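Local coordinates for cell cycle serine/threonine-protein kinase CDC5/MSD2 (PDB 6MF4) that phosphorylates serine and threonine residues of cell-cycle proteins to promote mitotic exit, and is represented here by its phosphoprotein-binding polo-box domain, at residues H67-G72 with G217-N222; K207-F212 with L273-E278; V253-Y258 with S267-K272. All coordinates share one frame; numbering follows the deposited sequence.

In the fold
All three contacts lie around the second polo box and the long helix 56-82 that runs along it. Contact 1 brings that helix to strand 219-223. Contact 2 sets strand 209-214 against helix 269-283. The two strands are sheet neighbours, and Q220 O lies 2.8 Å from F212 N in a probable hydrogen bond. The centres of contacts 1 and 2 are about 10 Å apart. Contacts 2 and 3 share helix 269-283, and their centres are about 14 Å apart. L273 CD2 packs on L256 CD2 at 3.8 Å. Contacts 1 and 3 do not touch. Contact 1 carries a zinc ion on H67; the zinc site of E138, H154 and H194 lies away from all three.

Contact 1: residues H67-G72 with G217-N222. With ZN (zinc ion), chain B.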
ATOM      1  N   HIS A  67      -5.765  -4.219  11.661  1.00 20.65           N
ATOM      2  CA  HIS A  67      -6.894  -4.455  12.546  1.00 21.21           C
ATOM      3  C   HIS A  67      -8.087  -3.605  12.120  1.00 22.49           C
ATOM      4  O   HIS A  67      -9.220  -4.089  12.036  1.00 23.36           O
ATOM      5  CB  HIS A  67      -6.484  -4.144  13.989  1.00 22.60           C
ATOM      6  CG  HIS A  67      -7.561  -4.384  14.993  1.00 28.43           C
ATOM      7  ND1 HIS A  67      -7.921  -5.648  15.413  1.00 32.00           N
ATOM      8  CD2 HIS A  67      -8.354  -3.525  15.676  1.00 30.63           C
ATOM      9  CE1 HIS A  67      -8.889  -5.556  16.303  1.00 35.39           C
ATOM     10  NE2 HIS A  67      -9.174  -4.277  16.479  1.00 34.97           N
ATOM     11  N   LEU A  68      -7.805  -2.341  11.826  1.00 19.17           N
ATOM     12  CA  LEU A  68      -8.813  -1.370  11.411  1.00 24.44           C
ATOM     13  C   LEU A  68      -9.571  -1.770  10.143  1.00 23.88           C
ATOM     14  O   LEU A  68     -10.803  -1.744  10.130  1.00 20.80           O
ATOM     15  CB  LEU A  68      -8.149  -0.010  11.189  1.00 28.15           C
ATOM     16  CG  LEU A  68      -8.970   1.174  10.681  1.00 50.66           C
ATOM     17  CD1 LEU A  68     -10.045   1.526  11.693  1.00 54.39           C
ATOM     18  CD2 LEU A  68      -8.091   2.381  10.355  1.00 53.68           C
ATOM     19  N   THR A  69      -8.867  -2.127   9.071  1.00 19.79           N
ATOM     20  CA  THR A  69      -9.583  -2.424   7.834  1.00 18.35           C
ATOM     21  C   THR A  69     -10.189  -3.824   7.864  1.00 16.98           C
ATOM     22  O   THR A  69     -11.215  -4.049   7.233  1.00 19.61           O
ATOM     23  CB  THR A  69      -8.708  -2.289   6.559  1.00 28.42           C
ATOM     24  OG1 THR A  69      -7.954  -3.483   6.338  1.00 40.24           O
ATOM     25  CG2 THR A  69      -7.788  -1.103   6.651  1.00 13.78           C
ATOM     26  N   LEU A  70      -9.577  -4.763   8.583  1.00 19.29           N
ATOM     27  CA  LEU A  70     -10.204  -6.078   8.754  1.00 21.29           C
ATOM     28  C   LEU A  70     -11.561  -5.904   9.426  1.00 21.17           C
ATOM     29  O   LEU A  70     -12.555  -6.492   8.998  1.00 21.22           O
ATOM     30  CB  LEU A  70      -9.328  -7.028   9.572  1.00 22.56           C
ATOM     31  CG  LEU A  70      -9.909  -8.436   9.776  1.00 21.29           C
ATOM     32  CD1 LEU A  70     -10.242  -9.106   8.446  1.00 24.02           C
ATOM     33  CD2 LEU A  70      -8.954  -9.308  10.570  1.00 26.30           C
ATOM     34  N   ASN A  71     -11.599  -5.089  10.477  1.00 21.00           N
ATOM     35  CA  ASN A  71     -12.860  -4.770  11.137  1.00 24.17           C
ATOM     36  C   ASN A  71     -13.850  -4.160  10.149  1.00 22.07           C
ATOM     37  O   ASN A  71     -15.040  -4.472  10.169  1.00 17.86           O
ATOM     38  CB  ASN A  71     -12.637  -3.808  12.306  1.00 23.29           C
ATOM     39  CG  ASN A  71     -12.023  -4.482  13.522  1.00 26.11           C
ATOM     40  OD1 ASN A  71     -11.923  -5.708  13.594  1.00 30.74           O
ATOM     41  ND2 ASN A  71     -11.619  -3.672  14.497  1.00 36.15           N
ATOM     42  N   GLY A  72     -13.354  -3.280   9.286  1.00 17.74           N
ATOM     43  CA  GLY A  72     -14.192  -2.654   8.282  1.00 18.13           C
ATOM     44  C   GLY A  72     -14.762  -3.654   7.293  1.00 21.61           C
ATOM     45  O   GLY A  72     -15.931  -3.570   6.913  1.00 19.52           O
ATOM     46  N   GLY A 217      -2.869   4.030   4.880  1.00 24.42           N
ATOM     47  CA  GLY A 217      -3.782   3.024   5.399  1.00 28.05           C
ATOM     48  C   GLY A 217      -4.418   2.165   4.324  1.00 26.29           C
ATOM     49  O   GLY A 217      -5.245   1.300   4.618  1.00 25.71           O
ATOM     50  N   THR A 218      -4.036   2.399   3.074  1.00 23.07           N
ATOM     51  CA  THR A 218      -4.520   1.589   1.965  1.00 20.17           C
ATOM     52  C   THR A 218      -3.750   0.275   1.881  1.00 19.34           C
ATOM     53  O   THR A 218      -2.534   0.240   2.083  1.00 20.48           O
ATOM     54  CB  THR A 218      -4.407   2.354   0.630  1.00 21.30           C
ATOM     55  OG1 THR A 218      -5.352   3.430   0.625  1.00 27.60           O
ATOM     56  CG2 THR A 218      -4.685   1.448  -0.568  1.00 27.49           C
ATOM     57  N   PHE A 219      -4.478  -0.802   1.601  1.00 17.80           N
ATOM     58  CA  PHE A 219      -3.887  -2.117   1.382  1.00 15.61           C
ATOM     59  C   PHE A 219      -4.109  -2.536  -0.056  1.00 21.33           C
ATOM     60  O   PHE A 219      -5.223  -2.435  -0.563  1.00 22.65           O
ATOM     61  CB  PHE A 219      -4.495  -3.156   2.327  1.00 17.49           C
ATOM     62  CG  PHE A 219      -4.192  -2.912   3.777  1.00 18.96           C
ATOM     63  CD1 PHE A 219      -4.970  -2.047   4.529  1.00 18.05           C
ATOM     64  CD2 PHE A 219      -3.129  -3.550   4.391  1.00 23.25           C
ATOM     65  CE1 PHE A 219      -4.692  -1.830   5.865  1.00 20.09           C
ATOM     66  CE2 PHE A 219      -2.848  -3.334   5.729  1.00 23.41           C
ATOM     67  CZ  PHE A 219      -3.628  -2.471   6.463  1.00 18.07           C
ATOM     68  N   GLN A 220      -3.051  -2.996  -0.715  1.00 14.84           N
ATOM     69  CA  GLN A 220      -3.162  -3.475  -2.085  1.00 17.14           C
ATOM     70  C   GLN A 220      -2.772  -4.941  -2.160  1.00 18.60           C
ATOM     71  O   GLN A 220      -1.800  -5.367  -1.534  1.00 19.10           O
ATOM     72  CB  GLN A 220      -2.287  -2.647  -3.024  1.00 17.92           C
ATOM     73  CG  GLN A 220      -2.410  -3.054  -4.475  1.00 17.48           C
ATOM     74  CD  GLN A 220      -1.643  -2.129  -5.392  1.00 20.09           C
ATOM     75  OE1 GLN A 220      -1.457  -0.951  -5.085  1.00 19.18           O
ATOM     76  NE2 GLN A 220      -1.179  -2.661  -6.517  1.00 17.64           N
ATOM     77  N   PHE A 221      -3.541  -5.698  -2.934  1.00 15.35           N
ATOM     78  CA  PHE A 221      -3.317  -7.126  -3.100  1.00 17.17           C
ATOM     79  C   PHE A 221      -3.228  -7.472  -4.578  1.00 20.36           C
ATOM     80  O   PHE A 221      -4.205  -7.330  -5.315  1.00 20.17           O
ATOM     81  CB  PHE A 221      -4.439  -7.923  -2.433  1.00 21.24           C
ATOM     82  CG  PHE A 221      -4.631  -7.596  -0.981  1.00 20.53           C
ATOM     83  CD1 PHE A 221      -5.382  -6.500  -0.599  1.00 18.82           C
ATOM     84  CD2 PHE A 221      -4.060  -8.386   0.003  1.00 18.41           C
ATOM     85  CE1 PHE A 221      -5.558  -6.192   0.738  1.00 16.81           C
ATOM     86  CE2 PHE A 221      -4.235  -8.083   1.337  1.00 19.88           C
ATOM     87  CZ  PHE A 221      -4.984  -6.987   1.703  1.00 17.30           C
ATOM     88  N   ASN A 222      -2.045  -7.910  -5.003  1.00 19.16           N
ATOM     89  CA  ASN A 222      -1.811  -8.340  -6.379  1.00 24.24           C
ATOM     90  C   ASN A 222      -1.828  -9.860  -6.466  1.00 23.85           C
ATOM     91  O   ASN A 222      -0.911 -10.525  -5.980  1.00 23.33           O
ATOM     92  CB  ASN A 222      -0.468  -7.816  -6.897  1.00 23.05           C
ATOM     93  CG  ASN A 222      -0.454  -6.314  -7.100  1.00 23.66           C
ATOM     94  OD1 ASN A 222      -1.395  -5.605  -6.736  1.00 22.52           O
ATOM     95  ND2 ASN A 222       0.630  -5.817  -7.691  1.00 24.00           N
TER
HETATM   96 ZN    ZN B 801     -10.023  -2.836  17.848  1.00 51.06          ZN
HETATM   97  O   HOH W   1     -12.177  -3.507  17.557  1.00 35.69           O
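T69 meets F219 where helix 56-82 passes the start of strand 219-223. Two residues earlier on the helix, H67 has its CB directed away from the strand. Its NE2 binds a zinc ion at 2.2 Å, and a water is a second ligand, with its oxygen 2.3 Å from the zinc. This zinc is separate from the site formed by E138, H154 and H194. T69 carries the contact. Its CG2 lies anti to the carbonyl carbon and beside the backbone N (chi1 83° for OG1), which turns the methyl to the phenyl ring. CG2 comes within 3.3 Å of F219 CE1, a tight fit. The methyl approaches the ring obliquely. OG1 lies near the same ring atom, 3.7 Å from F219 CE1. It is buried and has no hydrogen-bond partner in the model. The methyl also lies 4.0 Å from G217 O, so the turn before the strand adds a little to the contact. G217 has positive phi (96°) in this turn. Further along, N71 faces the zinc side. Its OD1 sits above one face of the H67 imidazole, offset toward the rim, and its ND2 makes a weak bond to the zinc-bound water. Helix 56-82 probably corresponds to the polo cap of Polo-family kinases. L280 of helix 269-283 touches both T69 and F219. The F219 backbone is hydrogen-bonded to I231 of strand 228-232, and its side chain also touches E213 of strand 209-214.

Contact 2: residues K207-F212 with L273-E278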
ATOM      1  N   LYS A 207       2.421 -17.013  -1.904  1.00 31.10           N
ATOM      2  CA  LYS A 207       2.220 -17.704  -3.169  1.00 24.67           C
ATOM      3  C   LYS A 207       1.001 -17.150  -3.923  1.00 21.58           C
ATOM      4  O   LYS A 207       1.109 -16.822  -5.105  1.00 26.94           O
ATOM      5  CB  LYS A 207       2.079 -19.214  -2.936  1.00 29.16           C
ATOM      6  N   PRO A 208      -0.161 -17.029  -3.251  1.00 23.16           N
ATOM      7  CA  PRO A 208      -1.342 -16.546  -3.981  1.00 26.89           C
ATOM      8  C   PRO A 208      -1.348 -15.043  -4.282  1.00 25.84           C
ATOM      9  O   PRO A 208      -2.000 -14.630  -5.244  1.00 26.88           O
ATOM     10  CB  PRO A 208      -2.501 -16.902  -3.043  1.00 28.95           C
ATOM     11  CG  PRO A 208      -1.896 -16.967  -1.696  1.00 26.32           C
ATOM     12  CD  PRO A 208      -0.513 -17.499  -1.900  1.00 27.43           C
ATOM     13  N   PHE A 209      -0.652 -14.237  -3.486  1.00 24.38           N
ATOM     14  CA  PHE A 209      -0.654 -12.795  -3.715  1.00 27.17           C
ATOM     15  C   PHE A 209       0.497 -12.089  -3.012  1.00 20.56           C
ATOM     16  O   PHE A 209       1.116 -12.631  -2.092  1.00 23.13           O
ATOM     17  CB  PHE A 209      -1.988 -12.179  -3.257  1.00 20.40           C
ATOM     18  CG  PHE A 209      -2.257 -12.323  -1.783  1.00 21.03           C
ATOM     19  CD1 PHE A 209      -2.884 -13.455  -1.284  1.00 20.95           C
ATOM     20  CD2 PHE A 209      -1.894 -11.323  -0.895  1.00 22.66           C
ATOM     21  CE1 PHE A 209      -3.131 -13.590   0.067  1.00 19.52           C
ATOM     22  CE2 PHE A 209      -2.142 -11.450   0.461  1.00 21.66           C
ATOM     23  CZ  PHE A 209      -2.762 -12.586   0.944  1.00 25.19           C
ATOM     24  N   VAL A 210       0.792 -10.880  -3.476  1.00 22.23           N
ATOM     25  CA  VAL A 210       1.674  -9.982  -2.749  1.00 19.93           C
ATOM     26  C   VAL A 210       0.819  -8.867  -2.148  1.00 18.14           C
ATOM     27  O   VAL A 210      -0.115  -8.366  -2.777  1.00 19.22           O
ATOM     28  CB  VAL A 210       2.796  -9.406  -3.647  1.00 21.36           C
ATOM     29  CG1 VAL A 210       2.223  -8.720  -4.869  1.00 25.13           C
ATOM     30  CG2 VAL A 210       3.677  -8.457  -2.857  1.00 18.56           C
ATOM     31  N   MET A 211       1.159  -8.498  -0.917  1.00 17.17           N
ATOM     32  CA  MET A 211       0.379  -7.565  -0.119  1.00 15.99           C
ATOM     33  C   MET A 211       1.202  -6.320   0.182  1.00 16.86           C
ATOM     34  O   MET A 211       2.309  -6.421   0.704  1.00 18.52           O
ATOM     35  CB  MET A 211      -0.064  -8.252   1.175  1.00 17.49           C
ATOM     36  CG  MET A 211      -0.760  -7.376   2.203  1.00 22.37           C
ATOM     37  SD  MET A 211      -1.248  -8.379   3.630  1.00 23.03           S
ATOM     38  CE  MET A 211      -2.047  -7.153   4.653  1.00 28.36           C
ATOM     39  N   PHE A 212       0.656  -5.158  -0.165  1.00 14.85           N
ATOM     40  CA  PHE A 212       1.310  -3.875   0.079  1.00 17.13           C
ATOM     41  C   PHE A 212       0.533  -3.080   1.117  1.00 17.37           C
ATOM     42  O   PHE A 212      -0.686  -2.930   1.016  1.00 18.00           O
ATOM     43  CB  PHE A 212       1.427  -3.057  -1.212  1.00 15.25           C
ATOM     44  CG  PHE A 212       2.181  -3.749  -2.313  1.00 14.04           C
ATOM     45  CD1 PHE A 212       3.554  -3.908  -2.237  1.00 18.68           C
ATOM     46  CD2 PHE A 212       1.519  -4.227  -3.431  1.00 22.02           C
ATOM     47  CE1 PHE A 212       4.250  -4.539  -3.252  1.00 17.62           C
ATOM     48  CE2 PHE A 212       2.213  -4.853  -4.451  1.00 22.84           C
ATOM     49  CZ  PHE A 212       3.579  -5.005  -4.363  1.00 21.58           C
ATOM     50  N   LEU A 273     -11.421 -11.965  -1.416  1.00 21.44           N
ATOM     51  CA  LEU A 273     -11.714 -11.269  -0.165  1.00 21.74           C
ATOM     52  C   LEU A 273     -11.367 -12.148   1.035  1.00 22.71           C
ATOM     53  O   LEU A 273     -10.927 -11.653   2.071  1.00 21.08           O
ATOM     54  CB  LEU A 273     -13.181 -10.846  -0.106  1.00 26.93           C
ATOM     55  CG  LEU A 273     -13.546  -9.929   1.067  1.00 28.11           C
ATOM     56  CD1 LEU A 273     -12.807  -8.591   0.977  1.00 23.43           C
ATOM     57  CD2 LEU A 273     -15.053  -9.703   1.128  1.00 30.53           C
ATOM     58  N   THR A 274     -11.560 -13.454   0.892  1.00 22.37           N
ATOM     59  CA  THR A 274     -11.176 -14.393   1.937  1.00 22.32           C
ATOM     60  C   THR A 274      -9.664 -14.370   2.148  1.00 20.62           C
ATOM     61  O   THR A 274      -9.186 -14.349   3.284  1.00 22.06           O
ATOM     62  CB  THR A 274     -11.634 -15.823   1.591  1.00 29.00           C
ATOM     63  OG1 THR A 274     -13.065 -15.871   1.601  1.00 31.91           O
ATOM     64  CG2 THR A 274     -11.091 -16.836   2.595  1.00 34.67           C
ATOM     65  N   LEU A 275      -8.913 -14.371   1.051  1.00 22.58           N
ATOM     66  CA  LEU A 275      -7.456 -14.307   1.121  1.00 24.12           C
ATOM     67  C   LEU A 275      -7.009 -12.997   1.764  1.00 20.70           C
ATOM     68  O   LEU A 275      -6.088 -12.968   2.580  1.00 21.91           O
ATOM     69  CB  LEU A 275      -6.847 -14.452  -0.275  1.00 24.16           C
ATOM     70  CG  LEU A 275      -6.885 -15.867  -0.860  1.00 24.94           C
ATOM     71  CD1 LEU A 275      -6.593 -15.840  -2.346  1.00 26.83           C
ATOM     72  CD2 LEU A 275      -5.899 -16.775  -0.142  1.00 26.45           C
ATOM     73  N   ILE A 276      -7.687 -11.915   1.399  1.00 21.08           N
ATOM     74  CA  ILE A 276      -7.397 -10.598   1.949  1.00 18.06           C
ATOM     75  C   ILE A 276      -7.572 -10.594   3.464  1.00 19.84           C
ATOM     76  O   ILE A 276      -6.714 -10.101   4.192  1.00 17.34           O
ATOM     77  CB  ILE A 276      -8.299  -9.528   1.296  1.00 18.27           C
ATOM     78  CG1 ILE A 276      -7.799  -9.240  -0.120  1.00 19.09           C
ATOM     79  CG2 ILE A 276      -8.337  -8.235   2.121  1.00 18.69           C
ATOM     80  CD1 ILE A 276      -8.694  -8.338  -0.927  1.00 21.93           C
ATOM     81  N   LYS A 277      -8.681 -11.159   3.936  1.00 18.13           N
ATOM     82  CA  LYS A 277      -8.952 -11.224   5.366  1.00 19.30           C
ATOM     83  C   LYS A 277      -7.898 -12.058   6.098  1.00 19.63           C
ATOM     84  O   LYS A 277      -7.493 -11.719   7.210  1.00 23.41           O
ATOM     85  CB  LYS A 277     -10.346 -11.802   5.624  1.00 20.25           C
ATOM     86  CG  LYS A 277     -11.490 -10.907   5.161  1.00 21.68           C
ATOM     87  CD  LYS A 277     -12.836 -11.617   5.241  1.00 25.69           C
ATOM     88  CE  LYS A 277     -13.211 -11.955   6.671  1.00 37.47           C
ATOM     89  NZ  LYS A 277     -14.497 -12.703   6.747  1.00 32.00           N
ATOM     90  N   GLU A 278      -7.456 -13.146   5.474  1.00 20.60           N
ATOM     91  CA  GLU A 278      -6.420 -13.992   6.064  1.00 22.21           C
ATOM     92  C   GLU A 278      -5.091 -13.243   6.158  1.00 25.55           C
ATOM     93  O   GLU A 278      -4.372 -13.358   7.150  1.00 26.45           O
ATOM     94  CB  GLU A 278      -6.238 -15.278   5.254  1.00 27.93           C
ATOM     95  CG  GLU A 278      -7.469 -16.179   5.227  1.00 29.63           C
TER
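The F209 ring meets L275 with its far corner. CZ is 3.7 Å from L275 O, and the carbonyl oxygen approaches the ring obliquely. CE1 packs on L275 CB at 3.8 Å. At another part of the rim M211 CB lies in the plane of the ring, 3.9 Å from F209 CE2. The Y206 ring also meets F209, with the two planes at about 50°. No hydrogen bond joins the segments, and the contact is made of apolar packing and van der Waals touch. F209 CG sits between its backbone N and carbonyl carbon (chi1 63°), which sends the ring out from the strand to the helix. The F209 and L275 side chains run alongside each other, pointing opposite ways. L275 uses two parts of its chain. CB serves the phenyl ring, while CD1 reaches P208 CB at 4.3 Å. That second touch is looser. CG of L275 is anti to its carbonyl carbon (chi1 -74°), and the remaining chain is extended (chi2 166°), which carries the methyls beyond the ring to the proline. A polo box is built as an antiparallel sheet of six strands with a C-terminal helix packed on one face. In polo box 2 that helix is 269-283, and this contact joins it to the second strand of the box. L45, the first modelled residue, touches P208, F209 and E278. I276 packs on F221 of strand 219-223 and on I73 of helix 56-82, while K277 NZ forms a salt bridge with E77.

Contact 3: residues V253-Y258 with S267-K272; sequences VEVLKY and SNFREK
F269 receives V255 over one face of its ring and L256 at its edge. V255 CG1 stands 3.5 Å from the ring centroid of F269, only 12° off the normal. This is a CH-pi contact, and its centred position makes it the tight part of the interface. V255 CG1 lies anti to the backbone N (chi1 171°), which points that methyl at the phenyl ring. L256 CD2 comes in near the ring plane, 3.6 Å from F269 CE2. The same methyl marks the change to the looser side. It is 4.1 Å from R270 NH1, and the guanidinium is met obliquely. R270 is exposed and bent at chi2 and chi3. Its NH1 has a stronger partner in E77 OE2 of helix 56-82, a salt bridge that probably holds the head in place. The contact joins two helices that follow each other in polo box 2 through a short connection. I261 of that connection touches V255 and F269. V255 also packs on V238 of strand 237-241, F269 on M229 of strand 228-232, and L256 on E77 and Y80 of helix 56-82.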
ATOM      1  N   VAL A 253     -19.585  -2.926   0.550  1.00 23.54           N
ATOM      2  CA  VAL A 253     -20.883  -3.525   0.831  1.00 23.79           C
ATOM      3  C   VAL A 253     -21.708  -3.638  -0.453  1.00 26.30           C
ATOM      4  O   VAL A 253     -22.485  -4.576  -0.618  1.00 26.33           O
ATOM      5  CB  VAL A 253     -21.657  -2.716   1.904  1.00 22.86           C
ATOM      6  CG1 VAL A 253     -21.982  -1.311   1.411  1.00 25.83           C
ATOM      7  CG2 VAL A 253     -22.923  -3.460   2.322  1.00 29.24           C
ATOM      8  N   GLU A 254     -21.513  -2.698  -1.373  1.00 24.19           N
ATOM      9  CA  GLU A 254     -22.191  -2.737  -2.665  1.00 26.98           C
ATOM     10  C   GLU A 254     -21.715  -3.919  -3.514  1.00 30.74           C
ATOM     11  O   GLU A 254     -22.511  -4.558  -4.205  1.00 29.45           O
ATOM     12  CB  GLU A 254     -21.970  -1.423  -3.418  1.00 34.33           C
ATOM     13  CG  GLU A 254     -22.579  -1.388  -4.816  1.00 54.96           C
ATOM     14  CD  GLU A 254     -22.327  -0.071  -5.533  1.00 55.24           C
ATOM     15  OE1 GLU A 254     -22.247  -0.079  -6.781  1.00 53.06           O
ATOM     16  OE2 GLU A 254     -22.213   0.973  -4.853  1.00 51.25           O
ATOM     17  N   VAL A 255     -20.418  -4.209  -3.462  1.00 28.37           N
ATOM     18  CA  VAL A 255     -19.859  -5.338  -4.198  1.00 26.99           C
ATOM     19  C   VAL A 255     -20.339  -6.649  -3.590  1.00 28.42           C
ATOM     20  O   VAL A 255     -20.611  -7.610  -4.306  1.00 30.97           O
ATOM     21  CB  VAL A 255     -18.309  -5.302  -4.210  1.00 27.34           C
ATOM     22  CG1 VAL A 255     -17.729  -6.590  -4.790  1.00 26.39           C
ATOM     23  CG2 VAL A 255     -17.817  -4.105  -5.004  1.00 25.85           C
ATOM     24  N   LEU A 256     -20.444  -6.687  -2.265  1.00 26.20           N
ATOM     25  CA  LEU A 256     -20.911  -7.885  -1.582  1.00 27.57           C
ATOM     26  C   LEU A 256     -22.357  -8.186  -1.970  1.00 27.92           C
ATOM     27  O   LEU A 256     -22.701  -9.332  -2.264  1.00 34.16           O
ATOM     28  CB  LEU A 256     -20.777  -7.728  -0.066  1.00 26.00           C
ATOM     29  CG  LEU A 256     -19.331  -7.714   0.437  1.00 24.04           C
ATOM     30  CD1 LEU A 256     -19.266  -7.285   1.892  1.00 25.23           C
ATOM     31  CD2 LEU A 256     -18.681  -9.074   0.257  1.00 28.55           C
ATOM     32  N   LYS A 257     -23.193  -7.151  -1.992  1.00 29.22           N
ATOM     33  CA  LYS A 257     -24.593  -7.307  -2.373  1.00 33.03           C
ATOM     34  C   LYS A 257     -24.715  -7.739  -3.831  1.00 37.32           C
ATOM     35  O   LYS A 257     -25.614  -8.496  -4.189  1.00 41.32           O
ATOM     36  CB  LYS A 257     -25.362  -6.002  -2.144  1.00 31.83           C
ATOM     37  CG  LYS A 257     -25.552  -5.641  -0.675  1.00 37.37           C
ATOM     38  CD  LYS A 257     -26.330  -4.346  -0.509  1.00 34.60           C
ATOM     39  N   TYR A 258     -23.800  -7.256  -4.667  1.00 35.49           N
ATOM     40  CA  TYR A 258     -23.791  -7.607  -6.082  1.00 34.51           C
ATOM     41  C   TYR A 258     -23.226  -9.014  -6.279  1.00 42.02           C
ATOM     42  O   TYR A 258     -23.601  -9.716  -7.219  1.00 40.99           O
ATOM     43  CB  TYR A 258     -22.979  -6.581  -6.880  1.00 40.64           C
ATOM     44  CG  TYR A 258     -23.110  -6.715  -8.382  1.00 47.30           C
ATOM     45  CD1 TYR A 258     -22.273  -7.559  -9.100  1.00 52.57           C
ATOM     46  CD2 TYR A 258     -24.068  -5.991  -9.082  1.00 56.79           C
ATOM     47  CE1 TYR A 258     -22.388  -7.685 -10.474  1.00 52.47           C
ATOM     48  CE2 TYR A 258     -24.190  -6.108 -10.457  1.00 55.88           C
ATOM     49  CZ  TYR A 258     -23.347  -6.956 -11.147  1.00 55.66           C
ATOM     50  OH  TYR A 258     -23.461  -7.080 -12.515  1.00 60.87           O
ATOM     51  N   SER A 267     -13.204 -12.560 -11.904  1.00 36.42           N
ATOM     52  CA  SER A 267     -12.225 -12.086 -10.936  1.00 45.35           C
ATOM     53  C   SER A 267     -12.297 -12.851  -9.617  1.00 38.94           C
ATOM     54  O   SER A 267     -11.415 -12.700  -8.779  1.00 36.96           O
ATOM     55  CB  SER A 267     -12.406 -10.586 -10.684  1.00 44.95           C
ATOM     56  OG  SER A 267     -13.733 -10.286 -10.277  1.00 45.31           O
ATOM     57  N   ASN A 268     -13.326 -13.676  -9.435  1.00 30.05           N
ATOM     58  CA  ASN A 268     -13.393 -14.558  -8.270  1.00 32.15           C
ATOM     59  C   ASN A 268     -13.313 -13.770  -6.954  1.00 32.93           C
ATOM     60  O   ASN A 268     -12.521 -14.081  -6.062  1.00 24.17           O
ATOM     61  CB  ASN A 268     -12.268 -15.597  -8.353  1.00 36.78           C
ATOM     62  CG  ASN A 268     -12.504 -16.625  -9.438  1.00 52.63           C
ATOM     63  OD1 ASN A 268     -13.639 -16.852  -9.855  1.00 56.77           O
ATOM     64  ND2 ASN A 268     -11.428 -17.242  -9.916  1.00 61.68           N
ATOM     65  N   PHE A 269     -14.153 -12.749  -6.845  1.00 32.16           N
ATOM     66  CA  PHE A 269     -14.064 -11.787  -5.754  1.00 33.54           C
ATOM     67  C   PHE A 269     -14.134 -12.419  -4.361  1.00 26.86           C
ATOM     68  O   PHE A 269     -13.369 -12.044  -3.471  1.00 27.39           O
ATOM     69  CB  PHE A 269     -15.170 -10.739  -5.901  1.00 34.68           C
ATOM     70  CG  PHE A 269     -15.355  -9.881  -4.685  1.00 30.90           C
ATOM     71  CD1 PHE A 269     -14.458  -8.867  -4.389  1.00 39.57           C
ATOM     72  CD2 PHE A 269     -16.432 -10.084  -3.839  1.00 37.82           C
ATOM     73  CE1 PHE A 269     -14.629  -8.076  -3.265  1.00 34.35           C
ATOM     74  CE2 PHE A 269     -16.608  -9.300  -2.718  1.00 36.64           C
ATOM     75  CZ  PHE A 269     -15.707  -8.293  -2.431  1.00 33.67           C
ATOM     76  N   ARG A 270     -15.032 -13.379  -4.162  1.00 26.89           N
ATOM     77  CA  ARG A 270     -15.246 -13.919  -2.823  1.00 28.10           C
ATOM     78  C   ARG A 270     -14.025 -14.675  -2.309  1.00 25.40           C
ATOM     79  O   ARG A 270     -13.709 -14.623  -1.118  1.00 24.07           O
ATOM     80  CB  ARG A 270     -16.469 -14.838  -2.800  1.00 35.80           C
ATOM     81  CG  ARG A 270     -16.799 -15.388  -1.413  1.00 40.36           C
ATOM     82  CD  ARG A 270     -17.114 -14.272  -0.412  1.00 43.52           C
ATOM     83  NE  ARG A 270     -16.037 -14.055   0.554  1.00 36.22           N
ATOM     84  CZ  ARG A 270     -16.122 -13.231   1.597  1.00 40.19           C
ATOM     85  NH1 ARG A 270     -17.233 -12.536   1.814  1.00 39.75           N
ATOM     86  NH2 ARG A 270     -15.093 -13.101   2.425  1.00 32.74           N
ATOM     87  N   GLU A 271     -13.343 -15.388  -3.198  1.00 24.56           N
ATOM     88  CA  GLU A 271     -12.127 -16.090  -2.813  1.00 25.20           C
ATOM     89  C   GLU A 271     -11.032 -15.080  -2.484  1.00 22.60           C
ATOM     90  O   GLU A 271     -10.272 -15.255  -1.532  1.00 22.92           O
ATOM     91  CB  GLU A 271     -11.671 -17.035  -3.927  1.00 27.47           C
ATOM     92  CG  GLU A 271     -10.296 -17.665  -3.705  1.00 34.87           C
ATOM     93  CD  GLU A 271     -10.207 -18.478  -2.422  1.00 42.38           C
ATOM     94  OE1 GLU A 271     -11.262 -18.872  -1.880  1.00 44.97           O
ATOM     95  OE2 GLU A 271      -9.073 -18.723  -1.953  1.00 42.00           O
ATOM     96  N   LYS A 272     -10.959 -14.016  -3.272  1.00 22.97           N
ATOM     97  CA  LYS A 272      -9.939 -13.000  -3.058  1.00 22.65           C
ATOM     98  C   LYS A 272     -10.166 -12.266  -1.740  1.00 21.58           C
ATOM     99  O   LYS A 272      -9.214 -11.994  -1.013  1.00 21.49           O
ATOM    100  CB  LYS A 272      -9.908 -12.023  -4.232  1.00 24.13           C
ATOM    101  CG  LYS A 272      -9.263 -12.637  -5.467  1.00 25.10           C
ATOM    102  CD  LYS A 272      -9.356 -11.745  -6.688  1.00 33.33           C
ATOM    103  CE  LYS A 272      -8.602 -12.357  -7.873  1.00 37.78           C
ATOM    104  NZ  LYS A 272      -8.528 -13.855  -7.825  1.00 36.36           N
TER